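Local coordinates for 3-hydroxyisobutyrate dehydrogenase (Salmonella typhimurium, PDB 3G0O), which probably oxidises L-threonate to 2-dehydro-L-erythronate, with NAD(+) as the preferred electron acceptor and NADP(+) as an alternative, at residues 8-13 / 67-72; 34-39 / 56-61; 234-239 / 285-290. One frame throughout, in Å; residues are numbered along the deposited sequence.

Contact 1: residues 8-13 / 67-72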
ATOM      1  N   PHE A   8      -7.832  15.375 -35.274  1.00 29.87           N
ATOM      2  CA  PHE A   8      -6.605  14.908 -34.634  1.00 26.95           C
ATOM      3  C   PHE A   8      -6.532  13.391 -34.715  1.00 24.50           C
ATOM      4  O   PHE A   8      -7.423  12.696 -34.235  1.00 25.24           O
ATOM      5  CB  PHE A   8      -6.582  15.331 -33.165  1.00 26.02           C
ATOM      6  CG  PHE A   8      -5.268  15.081 -32.480  1.00 27.11           C
ATOM      7  CD1 PHE A   8      -4.288  16.067 -32.451  1.00 26.24           C
ATOM      8  CD2 PHE A   8      -5.004  13.854 -31.874  1.00 26.42           C
ATOM      9  CE1 PHE A   8      -3.059  15.840 -31.825  1.00 25.98           C
ATOM     10  CE2 PHE A   8      -3.776  13.614 -31.244  1.00 25.31           C
ATOM     11  CZ  PHE A   8      -2.804  14.611 -31.222  1.00 25.73           C
ATOM     12  N   HIS A   9      -5.473  12.887 -35.334  1.00 22.95           N
ATOM     13  CA  HIS A   9      -5.287  11.452 -35.472  1.00 21.71           C
ATOM     14  C   HIS A   9      -4.234  10.956 -34.495  1.00 20.46           C
ATOM     15  O   HIS A   9      -3.126  11.480 -34.444  1.00 19.55           O
ATOM     16  CB  HIS A   9      -4.866  11.100 -36.897  1.00 23.17           C
ATOM     17  CG  HIS A   9      -5.970  11.229 -37.896  1.00 24.35           C
ATOM     18  ND1 HIS A   9      -6.600  10.137 -38.456  1.00 25.40           N
ATOM     19  CD2 HIS A   9      -6.588  12.321 -38.405  1.00 24.99           C
ATOM     20  CE1 HIS A   9      -7.558  10.552 -39.264  1.00 25.05           C
ATOM     21  NE2 HIS A   9      -7.573  11.873 -39.251  1.00 23.75           N
ATOM     22  N   VAL A  10      -4.598   9.946 -33.719  1.00 19.61           N
ATOM     23  CA  VAL A  10      -3.686   9.366 -32.743  1.00 19.00           C
ATOM     24  C   VAL A  10      -3.621   7.860 -32.944  1.00 18.80           C
ATOM     25  O   VAL A  10      -4.649   7.209 -33.131  1.00 19.66           O
ATOM     26  CB  VAL A  10      -4.148   9.665 -31.298  1.00 18.78           C
ATOM     27  CG1 VAL A  10      -5.565   9.146 -31.083  1.00 17.78           C
ATOM     28  CG2 VAL A  10      -3.186   9.032 -30.299  1.00 18.26           C
ATOM     29  N   GLY A  11      -2.409   7.318 -32.926  1.00 18.57           N
ATOM     30  CA  GLY A  11      -2.238   5.887 -33.083  1.00 18.59           C
ATOM     31  C   GLY A  11      -1.737   5.278 -31.782  1.00 19.53           C
ATOM     32  O   GLY A  11      -0.775   5.778 -31.192  1.00 18.72           O
ATOM     33  N   ILE A  12      -2.391   4.211 -31.331  1.00 17.81           N
ATOM     34  CA  ILE A  12      -1.996   3.525 -30.100  1.00 18.77           C
ATOM     35  C   ILE A  12      -1.332   2.209 -30.471  1.00 19.78           C
ATOM     36  O   ILE A  12      -1.972   1.339 -31.058  1.00 21.06           O
ATOM     37  CB  ILE A  12      -3.213   3.202 -29.201  1.00 19.00           C
ATOM     38  CG1 ILE A  12      -4.039   4.465 -28.950  1.00 19.11           C
ATOM     39  CG2 ILE A  12      -2.732   2.602 -27.876  1.00 18.37           C
ATOM     40  CD1 ILE A  12      -3.276   5.579 -28.261  1.00 18.26           C
ATOM     41  N   VAL A  13      -0.052   2.068 -30.131  1.00 19.42           N
ATOM     42  CA  VAL A  13       0.695   0.850 -30.428  1.00 20.09           C
ATOM     43  C   VAL A  13       0.863   0.059 -29.134  1.00 19.91           C
ATOM     44  O   VAL A  13       1.500   0.525 -28.188  1.00 19.85           O
ATOM     45  CB  VAL A  13       2.079   1.175 -31.012  1.00 19.35           C
ATOM     46  CG1 VAL A  13       2.781  -0.107 -31.436  1.00 21.07           C
ATOM     47  CG2 VAL A  13       1.933   2.115 -32.196  1.00 21.77           C
ATOM     48  N   ALA A  67      -0.060  12.017 -33.482  1.00 18.41           N
ATOM     49  CA  ALA A  67       0.618  11.497 -32.304  1.00 19.08           C
ATOM     50  C   ALA A  67       0.579   9.981 -32.287  1.00 18.68           C
ATOM     51  O   ALA A  67      -0.404   9.367 -32.700  1.00 18.18           O
ATOM     52  CB  ALA A  67      -0.036  12.045 -31.036  1.00 17.43           C
ATOM     53  N   LEU A  68       1.663   9.384 -31.811  1.00 17.89           N
ATOM     54  CA  LEU A  68       1.750   7.936 -31.705  1.00 18.18           C
ATOM     55  C   LEU A  68       2.069   7.626 -30.248  1.00 17.76           C
ATOM     56  O   LEU A  68       3.036   8.157 -29.702  1.00 21.25           O
ATOM     57  CB  LEU A  68       2.866   7.391 -32.598  1.00 18.69           C
ATOM     58  CG  LEU A  68       2.920   5.865 -32.721  1.00 19.01           C
ATOM     59  CD1 LEU A  68       1.816   5.404 -33.666  1.00 18.33           C
ATOM     60  CD2 LEU A  68       4.279   5.424 -33.246  1.00 20.18           C
ATOM     61  N   VAL A  69       1.246   6.795 -29.616  1.00 17.50           N
ATOM     62  CA  VAL A  69       1.469   6.408 -28.222  1.00 17.13           C
ATOM     63  C   VAL A  69       1.959   4.966 -28.222  1.00 18.21           C
ATOM     64  O   VAL A  69       1.341   4.097 -28.836  1.00 18.36           O
ATOM     65  CB  VAL A  69       0.170   6.488 -27.383  1.00 18.82           C
ATOM     66  CG1 VAL A  69       0.468   6.170 -25.917  1.00 17.82           C
ATOM     67  CG2 VAL A  69      -0.455   7.865 -27.519  1.00 19.09           C
ATOM     68  N   ILE A  70       3.073   4.715 -27.540  1.00 18.21           N
ATOM     69  CA  ILE A  70       3.636   3.375 -27.482  1.00 18.43           C
ATOM     70  C   ILE A  70       3.565   2.804 -26.070  1.00 18.75           C
ATOM     71  O   ILE A  70       4.302   3.225 -25.173  1.00 18.73           O
ATOM     72  CB  ILE A  70       5.101   3.380 -27.962  1.00 18.95           C
ATOM     73  CG1 ILE A  70       5.178   4.007 -29.358  1.00 19.04           C
ATOM     74  CG2 ILE A  70       5.655   1.961 -27.977  1.00 20.69           C
ATOM     75  CD1 ILE A  70       6.589   4.144 -29.900  1.00 17.44           C
ATOM     76  N   LEU A  71       2.663   1.847 -25.882  1.00 18.36           N
ATOM     77  CA  LEU A  71       2.470   1.200 -24.587  1.00 20.73           C
ATOM     78  C   LEU A  71       2.927  -0.248 -24.694  1.00 22.06           C
ATOM     79  O   LEU A  71       2.128  -1.150 -24.955  1.00 22.32           O
ATOM     80  CB  LEU A  71       0.992   1.265 -24.190  1.00 20.56           C
ATOM     81  CG  LEU A  71       0.441   2.663 -23.884  1.00 22.84           C
ATOM     82  CD1 LEU A  71      -1.017   2.744 -24.279  1.00 24.76           C
ATOM     83  CD2 LEU A  71       0.615   2.977 -22.406  1.00 24.04           C
ATOM     84  N   VAL A  72       4.224  -0.462 -24.501  1.00 22.55           N
ATOM     85  CA  VAL A  72       4.798  -1.795 -24.579  1.00 23.69           C
ATOM     86  C   VAL A  72       5.622  -2.123 -23.334  1.00 24.86           C
ATOM     87  O   VAL A  72       5.899  -1.254 -22.508  1.00 24.68           O
ATOM     88  CB  VAL A  72       5.669  -1.950 -25.846  1.00 24.23           C
ATOM     89  CG1 VAL A  72       4.796  -1.805 -27.085  1.00 23.00           C
ATOM     90  CG2 VAL A  72       6.781  -0.913 -25.855  1.00 23.90           C
TER
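Strands 9-13 and 67-70 run parallel, their axes 4.7 Å apart at an angle of 18°, and pair from Val10 beside Ala67 to Val13 beside Ile70. Five backbone bonds join them. The first, from Ala67 N to His9 O, is long at 3.3 Å, whereas Val13 N reaches Val69 O at 2.8 Å with an almost straight N-H...O angle of 176°; Leu71 N to Val13 O carries the ladder just past the strand.

On the face bearing Val10, Ile12, Ala67 and Val69, Ile12 lies beside Val69 and points the same way, its CD1 3.7 Å from Val69 CB. Val69 CG2 also meets Val10 CG2, 4.1 Å away. At the N-terminal end of the pair, Phe8 brings CZ to 3.8 Å from Ala67 CB. On the other face Leu68 CG stands anti to the backbone N (chi1 -172°), and CD1 meets Val13 CG2 at 3.6 Å. The same Leu68 CD1 lies 3.6 Å from the carbonyl O of Gly11, the residue without a side chain on this face.

These are two central neighbouring strands of the Rossmann-type sheet, with 32-36 and 97-100 flanking the pair. Helices 17-28 and 148-161 cover the face of Val10 and Ile12; helix 75-82 packs on Val13 and Ile70 on the reverse.

Contact 2: residues 34-39 / 56-61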
ATOM      1  N   TRP A  34      -6.405   5.105 -34.192  1.00 20.40           N
ATOM      2  CA  TRP A  34      -5.856   3.961 -34.910  1.00 21.25           C
ATOM      3  C   TRP A  34      -5.174   3.077 -33.864  1.00 22.80           C
ATOM      4  O   TRP A  34      -4.667   3.582 -32.860  1.00 21.97           O
ATOM      5  CB  TRP A  34      -4.806   4.398 -35.932  1.00 22.53           C
ATOM      6  CG  TRP A  34      -5.295   5.379 -36.958  1.00 25.07           C
ATOM      7  CD1 TRP A  34      -5.503   6.717 -36.784  1.00 26.27           C
ATOM      8  CD2 TRP A  34      -5.623   5.095 -38.320  1.00 26.65           C
ATOM      9  NE1 TRP A  34      -5.944   7.287 -37.957  1.00 25.58           N
ATOM     10  CE2 TRP A  34      -6.030   6.310 -38.917  1.00 28.14           C
ATOM     11  CE3 TRP A  34      -5.625   3.927 -39.095  1.00 26.17           C
ATOM     12  CZ2 TRP A  34      -6.422   6.395 -40.259  1.00 28.01           C
ATOM     13  CZ3 TRP A  34      -6.016   4.008 -40.431  1.00 28.19           C
ATOM     14  CH2 TRP A  34      -6.414   5.234 -40.996  1.00 28.85           C
ATOM     15  N   GLY A  35      -5.165   1.768 -34.101  1.00 21.53           N
ATOM     16  CA  GLY A  35      -4.536   0.848 -33.169  1.00 22.27           C
ATOM     17  C   GLY A  35      -3.627  -0.159 -33.849  1.00 22.64           C
ATOM     18  O   GLY A  35      -3.834  -0.515 -35.008  1.00 23.93           O
ATOM     19  N   ALA A  36      -2.610  -0.621 -33.130  1.00 21.85           N
ATOM     20  CA  ALA A  36      -1.681  -1.601 -33.677  1.00 22.42           C
ATOM     21  C   ALA A  36      -1.296  -2.608 -32.601  1.00 24.40           C
ATOM     22  O   ALA A  36      -0.805  -2.229 -31.538  1.00 22.89           O
ATOM     23  CB  ALA A  36      -0.436  -0.913 -34.208  1.00 22.18           C
ATOM     24  N   ASP A  37      -1.529  -3.886 -32.880  1.00 24.52           N
ATOM     25  CA  ASP A  37      -1.198  -4.953 -31.941  1.00 26.32           C
ATOM     26  C   ASP A  37      -1.249  -6.290 -32.672  1.00 27.72           C
ATOM     27  O   ASP A  37      -2.047  -6.471 -33.599  1.00 27.20           O
ATOM     28  CB  ASP A  37      -2.194  -4.979 -30.780  1.00 26.64           C
ATOM     29  CG  ASP A  37      -1.680  -5.784 -29.591  1.00 28.92           C
ATOM     30  OD1 ASP A  37      -0.863  -5.242 -28.815  1.00 28.14           O
ATOM     31  OD2 ASP A  37      -2.080  -6.960 -29.443  1.00 29.24           O
ATOM     32  N   LEU A  38      -0.402  -7.225 -32.254  1.00 29.08           N
ATOM     33  CA  LEU A  38      -0.367  -8.542 -32.878  1.00 30.62           C
ATOM     34  C   LEU A  38      -1.596  -9.368 -32.529  1.00 30.37           C
ATOM     35  O   LEU A  38      -1.826 -10.420 -33.116  1.00 33.32           O
ATOM     36  CB  LEU A  38       0.905  -9.292 -32.469  1.00 30.38           C
ATOM     37  CG  LEU A  38       2.202  -8.710 -33.037  1.00 31.57           C
ATOM     38  CD1 LEU A  38       3.391  -9.507 -32.526  1.00 31.92           C
ATOM     39  CD2 LEU A  38       2.150  -8.735 -34.559  1.00 31.41           C
ATOM     40  N   ASN A  39      -2.390  -8.891 -31.575  1.00 30.79           N
ATOM     41  CA  ASN A  39      -3.600  -9.600 -31.186  1.00 30.34           C
ATOM     42  C   ASN A  39      -4.769  -9.171 -32.069  1.00 30.58           C
ATOM     43  O   ASN A  39      -5.346  -8.102 -31.879  1.00 29.56           O
ATOM     44  CB  ASN A  39      -3.931  -9.335 -29.720  1.00 32.36           C
ATOM     45  CG  ASN A  39      -5.274  -9.901 -29.320  1.00 34.59           C
ATOM     46  OD1 ASN A  39      -5.653 -10.990 -29.750  1.00 35.57           O
ATOM     47  ND2 ASN A  39      -6.002  -9.169 -28.487  1.00 37.68           N
ATOM     48  N   ALA A  56      -1.656  -5.251 -37.425  1.00 27.68           N
ATOM     49  CA  ALA A  56      -0.572  -5.862 -36.669  1.00 28.42           C
ATOM     50  C   ALA A  56       0.526  -4.845 -36.380  1.00 29.22           C
ATOM     51  O   ALA A  56       1.199  -4.928 -35.356  1.00 28.66           O
ATOM     52  CB  ALA A  56      -0.001  -7.051 -37.437  1.00 29.18           C
ATOM     53  N   SER A  57       0.722  -3.895 -37.291  1.00 29.44           N
ATOM     54  CA  SER A  57       1.733  -2.865 -37.079  1.00 29.37           C
ATOM     55  C   SER A  57       1.147  -1.500 -37.399  1.00 28.81           C
ATOM     56  O   SER A  57       0.050  -1.401 -37.946  1.00 28.84           O
ATOM     57  CB  SER A  57       2.960  -3.107 -37.950  1.00 30.22           C
ATOM     58  OG  SER A  57       2.758  -2.609 -39.256  1.00 31.68           O
ATOM     59  N   ALA A  58       1.888  -0.453 -37.062  1.00 27.77           N
ATOM     60  CA  ALA A  58       1.438   0.909 -37.289  1.00 27.19           C
ATOM     61  C   ALA A  58       1.942   1.498 -38.606  1.00 27.76           C
ATOM     62  O   ALA A  58       1.702   2.674 -38.887  1.00 27.66           O
ATOM     63  CB  ALA A  58       1.876   1.790 -36.121  1.00 26.26           C
ATOM     64  N   ARG A  59       2.628   0.690 -39.413  1.00 28.17           N
ATOM     65  CA  ARG A  59       3.155   1.170 -40.693  1.00 30.84           C
ATOM     66  C   ARG A  59       2.049   1.697 -41.609  1.00 31.27           C
ATOM     67  O   ARG A  59       2.278   2.614 -42.390  1.00 31.71           O
ATOM     68  CB  ARG A  59       3.932   0.057 -41.419  1.00 32.08           C
ATOM     69  CG  ARG A  59       5.055  -0.560 -40.594  1.00 35.76           C
ATOM     70  CD  ARG A  59       5.900  -1.566 -41.380  1.00 37.32           C
ATOM     71  NE  ARG A  59       6.497  -2.535 -40.466  1.00 39.95           N
ATOM     72  CZ  ARG A  59       5.838  -3.567 -39.949  1.00 40.75           C
ATOM     73  NH1 ARG A  59       4.572  -3.769 -40.278  1.00 43.04           N
ATOM     74  NH2 ARG A  59       6.421  -4.376 -39.073  1.00 41.15           N
ATOM     75  N   GLU A  60       0.850   1.132 -41.497  1.00 31.86           N
ATOM     76  CA  GLU A  60      -0.271   1.546 -42.338  1.00 32.95           C
ATOM     77  C   GLU A  60      -0.771   2.969 -42.051  1.00 30.99           C
ATOM     78  O   GLU A  60      -1.283   3.640 -42.950  1.00 31.14           O
ATOM     79  CB  GLU A  60      -1.450   0.572 -42.173  1.00 36.43           C
ATOM     80  CG  GLU A  60      -1.078  -0.862 -41.744  1.00 40.68           C
ATOM     81  CD  GLU A  60      -0.565  -1.738 -42.870  1.00 43.04           C
ATOM     82  OE1 GLU A  60       0.311  -1.281 -43.638  1.00 44.59           O
ATOM     83  OE2 GLU A  60      -1.030  -2.898 -42.982  1.00 44.40           O
ATOM     84  N   PHE A  61      -0.628   3.434 -40.811  1.00 27.50           N
ATOM     85  CA  PHE A  61      -1.118   4.766 -40.466  1.00 25.50           C
ATOM     86  C   PHE A  61      -0.113   5.746 -39.862  1.00 24.86           C
ATOM     87  O   PHE A  61      -0.438   6.914 -39.658  1.00 24.69           O
ATOM     88  CB  PHE A  61      -2.331   4.630 -39.531  1.00 23.45           C
ATOM     89  CG  PHE A  61      -2.046   3.865 -38.267  1.00 22.91           C
ATOM     90  CD1 PHE A  61      -1.311   4.445 -37.232  1.00 21.44           C
ATOM     91  CD2 PHE A  61      -2.496   2.557 -38.115  1.00 22.13           C
ATOM     92  CE1 PHE A  61      -1.029   3.731 -36.061  1.00 22.41           C
ATOM     93  CE2 PHE A  61      -2.221   1.834 -36.951  1.00 22.60           C
ATOM     94  CZ  PHE A  61      -1.486   2.421 -35.924  1.00 22.78           C
TER
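The Phe61 ring is held between Trp34 CB on one face and Ala58 CA, from its own loop, on the opposite face. Trp34 CB sits over the ring centre, 3.5 Å from the centroid and only 5° off the normal, a CH-pi contact; Ala58 CA is displaced toward the rim. At the ring edge, near its plane, come Gly35 O, 3.4 Å from Phe61 CE2, and Ala36 CB, 3.9 Å from Phe61 CZ. On the indole, Phe61 CB lies over one face of the six-membered ring, toward the rim, and closes to 3.4 Å from Trp34 CE3. The two side chains slide past each other in opposite directions, each laying its CB on the other's ring, while the planes of the phenyl and the five-membered ring meet obliquely at 32°. Phe61 CG stands between the backbone N and the carbonyl carbon (chi1 58°).

Farther along, Ala36 CB points into the loop and packs on Ser57 C and Ala58 CB. Asp37 O receives a CA-H...O contact from Ala56 CA at 3.5 Å, and Leu38 CD2 touches Ala56 CB. Asp37 CB points away from the loop: OD2 accepts from Asn39 N in an Asx turn at 2.9 Å, and OD1 takes the backbone N of Leu15 in the glycine-rich turn.

The site is the C-terminal end of the second strand of the Rossmann-type domain, where an acidic residue often serves the nucleotide; whether Asp37 does so is not established here. No hydrogen bond links the two segments, which are joined by apolar and CH-pi packing and one CA-H...O contact. The polar ends work elsewhere: Trp34 NE1 is hydrogen-bonded to His9 ND1 of neighbouring strand 9-13, which would limit rotation of the indole, and the Asp37 carboxylate ties the strand's end to the turn after strand 9-13.

Contact 3: residues 234-239 / 285-290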
ATOM      1  N   GLY A 234      -7.208 -18.222  -6.219  1.00 26.93           N
ATOM      2  CA  GLY A 234      -6.357 -19.264  -6.773  1.00 26.84           C
ATOM      3  C   GLY A 234      -6.225 -19.200  -8.285  1.00 27.66           C
ATOM      4  O   GLY A 234      -6.029 -20.223  -8.947  1.00 28.33           O
ATOM      5  N   ASP A 235      -6.330 -17.996  -8.838  1.00 25.84           N
ATOM      6  CA  ASP A 235      -6.219 -17.810 -10.277  1.00 25.40           C
ATOM      7  C   ASP A 235      -4.929 -17.070 -10.637  1.00 23.58           C
ATOM      8  O   ASP A 235      -4.850 -15.845 -10.531  1.00 23.55           O
ATOM      9  CB  ASP A 235      -7.443 -17.048 -10.791  1.00 26.28           C
ATOM     10  CG  ASP A 235      -7.341 -16.704 -12.260  1.00 28.61           C
ATOM     11  OD1 ASP A 235      -6.656 -17.446 -12.998  1.00 29.67           O
ATOM     12  OD2 ASP A 235      -7.956 -15.699 -12.673  1.00 30.57           O
ATOM     13  N   TYR A 236      -3.919 -17.824 -11.063  1.00 22.22           N
ATOM     14  CA  TYR A 236      -2.638 -17.234 -11.422  1.00 22.05           C
ATOM     15  C   TYR A 236      -2.498 -16.946 -12.910  1.00 23.01           C
ATOM     16  O   TYR A 236      -1.385 -16.852 -13.437  1.00 21.90           O
ATOM     17  CB  TYR A 236      -1.501 -18.131 -10.919  1.00 22.36           C
ATOM     18  CG  TYR A 236      -1.471 -18.190  -9.409  1.00 22.48           C
ATOM     19  CD1 TYR A 236      -0.985 -17.115  -8.662  1.00 21.73           C
ATOM     20  CD2 TYR A 236      -2.030 -19.272  -8.722  1.00 23.52           C
ATOM     21  CE1 TYR A 236      -1.061 -17.110  -7.274  1.00 20.68           C
ATOM     22  CE2 TYR A 236      -2.114 -19.276  -7.332  1.00 22.79           C
ATOM     23  CZ  TYR A 236      -1.631 -18.188  -6.616  1.00 22.88           C
ATOM     24  OH  TYR A 236      -1.750 -18.167  -5.246  1.00 21.15           O
ATOM     25  N   THR A 237      -3.640 -16.809 -13.584  1.00 22.70           N
ATOM     26  CA  THR A 237      -3.655 -16.475 -15.003  1.00 24.06           C
ATOM     27  C   THR A 237      -2.937 -15.129 -15.046  1.00 24.04           C
ATOM     28  O   THR A 237      -3.270 -14.222 -14.287  1.00 24.83           O
ATOM     29  CB  THR A 237      -5.099 -16.303 -15.521  1.00 23.28           C
ATOM     30  OG1 THR A 237      -5.785 -17.557 -15.444  1.00 26.94           O
ATOM     31  CG2 THR A 237      -5.098 -15.822 -16.960  1.00 25.68           C
ATOM     32  N   PRO A 238      -1.946 -14.980 -15.931  1.00 23.50           N
ATOM     33  CA  PRO A 238      -1.196 -13.725 -16.031  1.00 23.60           C
ATOM     34  C   PRO A 238      -1.915 -12.468 -16.517  1.00 24.10           C
ATOM     35  O   PRO A 238      -2.433 -12.428 -17.631  1.00 25.78           O
ATOM     36  CB  PRO A 238      -0.033 -14.098 -16.948  1.00 22.68           C
ATOM     37  CG  PRO A 238      -0.663 -15.103 -17.873  1.00 24.00           C
ATOM     38  CD  PRO A 238      -1.453 -15.967 -16.909  1.00 24.19           C
ATOM     39  N   ARG A 239      -1.955 -11.451 -15.660  1.00 22.15           N
ATOM     40  CA  ARG A 239      -2.523 -10.162 -16.028  1.00 22.34           C
ATOM     41  C   ARG A 239      -1.244  -9.397 -16.338  1.00 22.76           C
ATOM     42  O   ARG A 239      -1.113  -8.752 -17.375  1.00 21.85           O
ATOM     43  CB  ARG A 239      -3.248  -9.497 -14.853  1.00 22.38           C
ATOM     44  CG  ARG A 239      -4.668  -9.983 -14.600  1.00 23.83           C
ATOM     45  CD  ARG A 239      -4.704 -11.373 -14.001  1.00 25.04           C
ATOM     46  NE  ARG A 239      -6.026 -11.680 -13.456  1.00 26.37           N
ATOM     47  CZ  ARG A 239      -6.308 -12.764 -12.743  1.00 27.29           C
ATOM     48  NH1 ARG A 239      -5.358 -13.654 -12.486  1.00 26.13           N
ATOM     49  NH2 ARG A 239      -7.537 -12.951 -12.273  1.00 29.81           N
ATOM     50  N   ASP A 285       0.927 -14.997 -13.381  1.00 14.76           N
ATOM     51  CA  ASP A 285       0.631 -13.692 -12.796  1.00 15.79           C
ATOM     52  C   ASP A 285       1.717 -13.373 -11.764  1.00 15.76           C
ATOM     53  O   ASP A 285       2.193 -14.279 -11.079  1.00 14.24           O
ATOM     54  CB  ASP A 285      -0.735 -13.729 -12.115  1.00 17.17           C
ATOM     55  CG  ASP A 285      -1.221 -12.356 -11.717  1.00 18.36           C
ATOM     56  OD1 ASP A 285      -1.459 -11.527 -12.624  1.00 19.79           O
ATOM     57  OD2 ASP A 285      -1.363 -12.105 -10.502  1.00 18.23           O
ATOM     58  N   ASP A 286       2.109 -12.104 -11.639  1.00 15.10           N
ATOM     59  CA  ASP A 286       3.157 -11.774 -10.681  1.00 15.38           C
ATOM     60  C   ASP A 286       2.805 -12.151  -9.242  1.00 15.82           C
ATOM     61  O   ASP A 286       3.692 -12.296  -8.400  1.00 15.71           O
ATOM     62  CB  ASP A 286       3.582 -10.290 -10.772  1.00 14.12           C
ATOM     63  CG  ASP A 286       2.411  -9.327 -10.807  1.00 14.77           C
ATOM     64  OD1 ASP A 286       1.405  -9.570 -10.113  1.00 19.79           O
ATOM     65  OD2 ASP A 286       2.515  -8.303 -11.525  1.00 16.37           O
ATOM     66  N   SER A 287       1.519 -12.336  -8.953  1.00 14.41           N
ATOM     67  CA  SER A 287       1.138 -12.722  -7.605  1.00 15.20           C
ATOM     68  C   SER A 287       1.667 -14.127  -7.314  1.00 14.88           C
ATOM     69  O   SER A 287       1.715 -14.551  -6.161  1.00 13.10           O
ATOM     70  CB  SER A 287      -0.389 -12.681  -7.425  1.00 15.95           C
ATOM     71  OG  SER A 287      -1.053 -13.595  -8.282  1.00 16.48           O
ATOM     72  N   ALA A 288       2.085 -14.835  -8.364  1.00 13.71           N
ATOM     73  CA  ALA A 288       2.615 -16.191  -8.212  1.00 14.12           C
ATOM     74  C   ALA A 288       3.942 -16.202  -7.459  1.00 14.95           C
ATOM     75  O   ALA A 288       4.477 -17.270  -7.149  1.00 15.51           O
ATOM     76  CB  ALA A 288       2.780 -16.861  -9.575  1.00 13.98           C
ATOM     77  N   VAL A 289       4.479 -15.022  -7.166  1.00 13.00           N
ATOM     78  CA  VAL A 289       5.724 -14.948  -6.412  1.00 13.83           C
ATOM     79  C   VAL A 289       5.481 -15.617  -5.051  1.00 14.52           C
ATOM     80  O   VAL A 289       6.414 -16.085  -4.394  1.00 16.15           O
ATOM     81  CB  VAL A 289       6.170 -13.477  -6.196  1.00 12.77           C
ATOM     82  CG1 VAL A 289       5.132 -12.724  -5.371  1.00 14.22           C
ATOM     83  CG2 VAL A 289       7.533 -13.444  -5.512  1.00 15.52           C
ATOM     84  N   ILE A 290       4.215 -15.669  -4.639  1.00 13.79           N
ATOM     85  CA  ILE A 290       3.851 -16.286  -3.370  1.00 12.83           C
ATOM     86  C   ILE A 290       4.207 -17.779  -3.365  1.00 14.36           C
ATOM     87  O   ILE A 290       4.377 -18.387  -2.309  1.00 13.96           O
ATOM     88  CB  ILE A 290       2.330 -16.128  -3.089  1.00 13.89           C
ATOM     89  CG1 ILE A 290       2.034 -16.486  -1.630  1.00 13.94           C
ATOM     90  CG2 ILE A 290       1.523 -17.039  -4.017  1.00 15.81           C
ATOM     91  CD1 ILE A 290       0.605 -16.186  -1.194  1.00 13.74           C
TER
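Asp285 and Arg239 cross obliquely, the carboxylate and guanidinium planes 65° apart, and their charged ends do not form a salt bridge: NH1 of Arg239 stays 4.4 Å from Asp285 OD1. That oxygen is held instead by the backbone, Arg239 N donating to its anti lone pair at 3.1 Å, while CB and CD of Arg239 pass close by. Asp285 CG lies anti to the backbone N (chi1 -169°), and the other oxygen, OD2, turns back to its own segment. The bond from Ser287 N, arriving from above the carboxylate plane, makes an Asx turn at the start of 3-10 segment 286-290; Ser287 OG adds a second donor on the anti lone pair of Asp285 OD2 at 2.7 Å, and His230 ND1 is a further partner. With several donors around it, the carboxylate is probably stabilised as the anion.

The guanidinium is engaged within its own loop. NH1 donates to Asp235 O and Thr237 O, and NH2 forms a salt bridge with Asp235 OD2. Asp235 OD1 accepts from Thr237 N, a second Asx turn, and also from Thr237 OG1. A bound L(+)-tartaric acid lies about 6 Å from the Arg239 side chain.

The Tyr236 ring packs obliquely on the 3-10 segment. Its CD1 comes 3.5 Å from Ser287 OG and also meets Ala288; the side chain crosses Ile290 at about a right angle, Tyr236 OH lying 3.7 Å from Ile290 CG2. Lys291 makes a cation-pi contact with the ring. Tyr236 O accepts from Asp285 N at 3.0 Å with an N-H...O angle of 170°.

The contact thus fastens the loop between helices 222-232 and 242-258 to the segment after helix 264-281. Val231 and His230 of helix 222-232 pack against Tyr236 and Arg239, and helix 174-202 receives Ile290.

How the contacts relate
From the N terminus, strand 9-13 opens contact 1, which closes only when the chain returns as strand 67-70. Inside that loop, contact 2 is nested: strand 32-36 leads through helix 40-48 and strand 53-55 to the loop 56-61. The two share a sheet, since Ile12 N and O probably bond to Trp34 O and Ala36 N, and Phe61 and Ala58 pack on Gly11 and Val13. Contact 3 follows in series, in the helical C-terminal part of the chain, and closes a mostly helical loop from 234-239 to 285-290. Its centre lies about 29 Å from the centres of both others, without touching either; it joins the loop after helix 222-232 to the segment after helix 264-281.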